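Local coordinates for geranylgeranyl pyrophosphate synthase (Geoglobus acetivorans, PDB 5JFQ), which catalyses the magnesium-dependent condensation of isopentenyl diphosphate with dimethylallyl diphosphate and its longer allylic products, giving mainly geranylgeranyl diphosphate and some farnesyl diphosphate, at residues Ala66-Ile71 / Phe120-Met125. Residues are numbered along the deposited sequence; the frame is centred on the assembly and turned at random.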
loop_
_atom_site.group_PDB
_atom_site.type_symbol
_atom_site.label_atom_id
_atom_site.label_comp_id
_atom_site.label_asym_id
_atom_site.label_seq_id
_atom_site.Cartn_x
_atom_site.Cartn_y
_atom_site.Cartn_z
ATOM N N ALA B 66 -9.423 0.270 -21.439
ATOM C CA ALA B 66 -8.529 -0.447 -20.537
ATOM C C ALA B 66 -7.394 0.426 -20.008
ATOM O O ALA B 66 -6.520 -0.080 -19.295
ATOM C CB ALA B 66 -7.952 -1.673 -21.240
ATOM N N ILE B 67 -7.400 1.723 -20.319
ATOM C CA ILE B 67 -6.239 2.548 -20.026
ATOM C C ILE B 67 -6.064 2.729 -18.519
ATOM O O ILE B 67 -4.929 2.750 -18.015
ATOM C CB ILE B 67 -6.337 3.891 -20.769
ATOM C CG1 ILE B 67 -5.027 4.656 -20.634
ATOM C CG2 ILE B 67 -7.472 4.744 -20.219
ATOM C CD1 ILE B 67 -3.926 4.128 -21.523
ATOM N N HIS B 68 -7.171 2.835 -17.771
ATOM C CA HIS B 68 -7.056 3.057 -16.335
ATOM C C HIS B 68 -6.416 1.844 -15.648
ATOM O O HIS B 68 -5.507 1.996 -14.815
ATOM C CB HIS B 68 -8.429 3.386 -15.740
ATOM C CG HIS B 68 -8.999 4.697 -16.206
ATOM N ND1 HIS B 68 -8.768 5.890 -15.552
ATOM C CD2 HIS B 68 -9.794 5.001 -17.263
ATOM C CE1 HIS B 68 -9.387 6.872 -16.188
ATOM N NE2 HIS B 68 -10.012 6.358 -17.232
ATOM N N ALA B 69 -6.843 0.633 -16.020
ATOM C CA ALA B 69 -6.163 -0.569 -15.561
ATOM C C ALA B 69 -4.717 -0.631 -16.045
ATOM O O ALA B 69 -3.850 -1.181 -15.352
ATOM C CB ALA B 69 -6.917 -1.797 -16.031
ATOM N N ALA B 70 -4.427 -0.095 -17.226
ATOM C CA ALA B 70 -3.033 -0.058 -17.644
ATOM C C ALA B 70 -2.239 0.890 -16.753
ATOM O O ALA B 70 -1.167 0.539 -16.251
ATOM C CB ALA B 70 -2.923 0.346 -19.113
ATOM N N ILE B 71 -2.760 2.094 -16.529
ATOM C CA ILE B 71 -2.060 3.013 -15.645
ATOM C C ILE B 71 -2.005 2.448 -14.229
ATOM O O ILE B 71 -0.998 2.615 -13.528
ATOM C CB ILE B 71 -2.733 4.399 -15.707
ATOM C CG1 ILE B 71 -2.658 4.932 -17.137
ATOM C CG2 ILE B 71 -2.091 5.390 -14.735
ATOM C CD1 ILE B 71 -1.270 4.807 -17.753
ATOM N N PHE B 120 -5.190 1.976 -6.937
ATOM C CA PHE B 120 -6.561 1.540 -6.758
ATOM C C PHE B 120 -7.550 2.658 -7.071
ATOM O O PHE B 120 -8.670 2.379 -7.510
ATOM C CB PHE B 120 -6.741 0.995 -5.354
ATOM C CG PHE B 120 -6.150 -0.357 -5.187
ATOM C CD1 PHE B 120 -6.827 -1.479 -5.648
ATOM C CD2 PHE B 120 -4.889 -0.511 -4.637
ATOM C CE1 PHE B 120 -6.282 -2.729 -5.522
ATOM C CE2 PHE B 120 -4.321 -1.775 -4.505
ATOM C CZ PHE B 120 -5.014 -2.888 -4.942
ATOM N N GLU B 121 -7.161 3.920 -6.889
ATOM C CA GLU B 121 -8.073 4.979 -7.282
ATOM C C GLU B 121 -8.163 5.066 -8.795
ATOM O O GLU B 121 -9.237 5.335 -9.349
ATOM C CB GLU B 121 -7.642 6.321 -6.702
ATOM C CG GLU B 121 -8.589 7.433 -7.064
ATOM C CD GLU B 121 -8.128 8.796 -6.627
ATOM O OE1 GLU B 121 -7.073 8.900 -5.977
ATOM O OE2 GLU B 121 -8.837 9.774 -6.945
ATOM N N ILE B 122 -7.052 4.823 -9.487
ATOM C CA ILE B 122 -7.091 4.896 -10.940
ATOM C C ILE B 122 -7.859 3.707 -11.510
ATOM O O ILE B 122 -8.753 3.876 -12.344
ATOM C CB ILE B 122 -5.670 5.006 -11.504
ATOM C CG1 ILE B 122 -5.092 6.368 -11.106
ATOM C CG2 ILE B 122 -5.695 4.814 -13.020
ATOM C CD1 ILE B 122 -3.568 6.461 -11.241
ATOM N N LEU B 123 -7.545 2.494 -11.042
ATOM C CA LEU B 123 -8.286 1.315 -11.473
ATOM C C LEU B 123 -9.788 1.544 -11.385
ATOM O O LEU B 123 -10.524 1.224 -12.321
ATOM C CB LEU B 123 -7.889 0.098 -10.636
ATOM C CG LEU B 123 -8.680 -1.183 -10.922
ATOM C CD1 LEU B 123 -8.554 -1.572 -12.367
ATOM C CD2 LEU B 123 -8.183 -2.308 -10.053
ATOM N N SER B 124 -10.252 2.130 -10.277
ATOM C CA SER B 124 -11.667 2.314 -10.005
ATOM C C SER B 124 -12.322 3.306 -10.949
ATOM O O SER B 124 -13.556 3.371 -10.988
ATOM C CB SER B 124 -11.872 2.772 -8.557
ATOM O OG SER B 124 -11.664 4.175 -8.426
ATOM N N MET B 125 -11.535 4.086 -11.686
ATOM C CA MET B 125 -12.081 5.003 -12.675
ATOM C C MET B 125 -12.485 4.308 -13.964
ATOM O O MET B 125 -12.953 4.985 -14.885
ATOM C CB MET B 125 -11.069 6.088 -13.025
ATOM C CG MET B 125 -10.546 6.877 -11.870
ATOM S SD MET B 125 -9.242 7.978 -12.460
ATOM C CE MET B 125 -8.519 8.509 -10.919
#
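H68 lays its imidazole ring against M125, where the start of helix 67-88 meets helix 105-123 and the residues that follow it in the all-helical polyprenyl synthase fold. Two parts of M125 define the overlap. Its CB lies 3.4 Å from H68 ND1, while its carbonyl O stands 3.9 Å above the ring plane, over the ring centre. The sulfur is more peripheral: M125 SD is 4.6 Å from the centroid of the H68 ring and 67° off the ring normal, an oblique sulfur-aromatic approach. CG of H68 is anti to its own carbonyl carbon (chi1 -66°), beside the backbone N. The H68 and M125 side chains cross at about a right angle. The contact continues through H68 CB, which lies 3.4 Å from I122 O, the carbonyl that also accepts the M125 backbone N-H. An alanine in place of H68 would probably leave the M125 carbonyl and CB without the ring they lie against and open a gap between the helix start and the 120-125 segment.

Deeper in, aliphatic groups take over on the I122 side. I122 turns CG2 anti to its backbone N, and this methyl packs 3.3 Å from the carbonyl oxygen H68 O; its other branch ends in CD1, which meets I71 CG2. On the neighbouring flank A69 is the point of nearest backbone approach, its CA 5.0 Å from that of L123. I186 of helix 165-190 touches both A69 and L123, so a third helix packs against this pair, whereas I71 and H68 also touch helix 9-23. Beyond the contact, E121 forms a salt bridge with R142 of the second subunit, placing the 120-125 segment in the dimer interface. Between A69 and L123 themselves, the meeting is methyl to methyl, CB to CD1 at 4.0 Å.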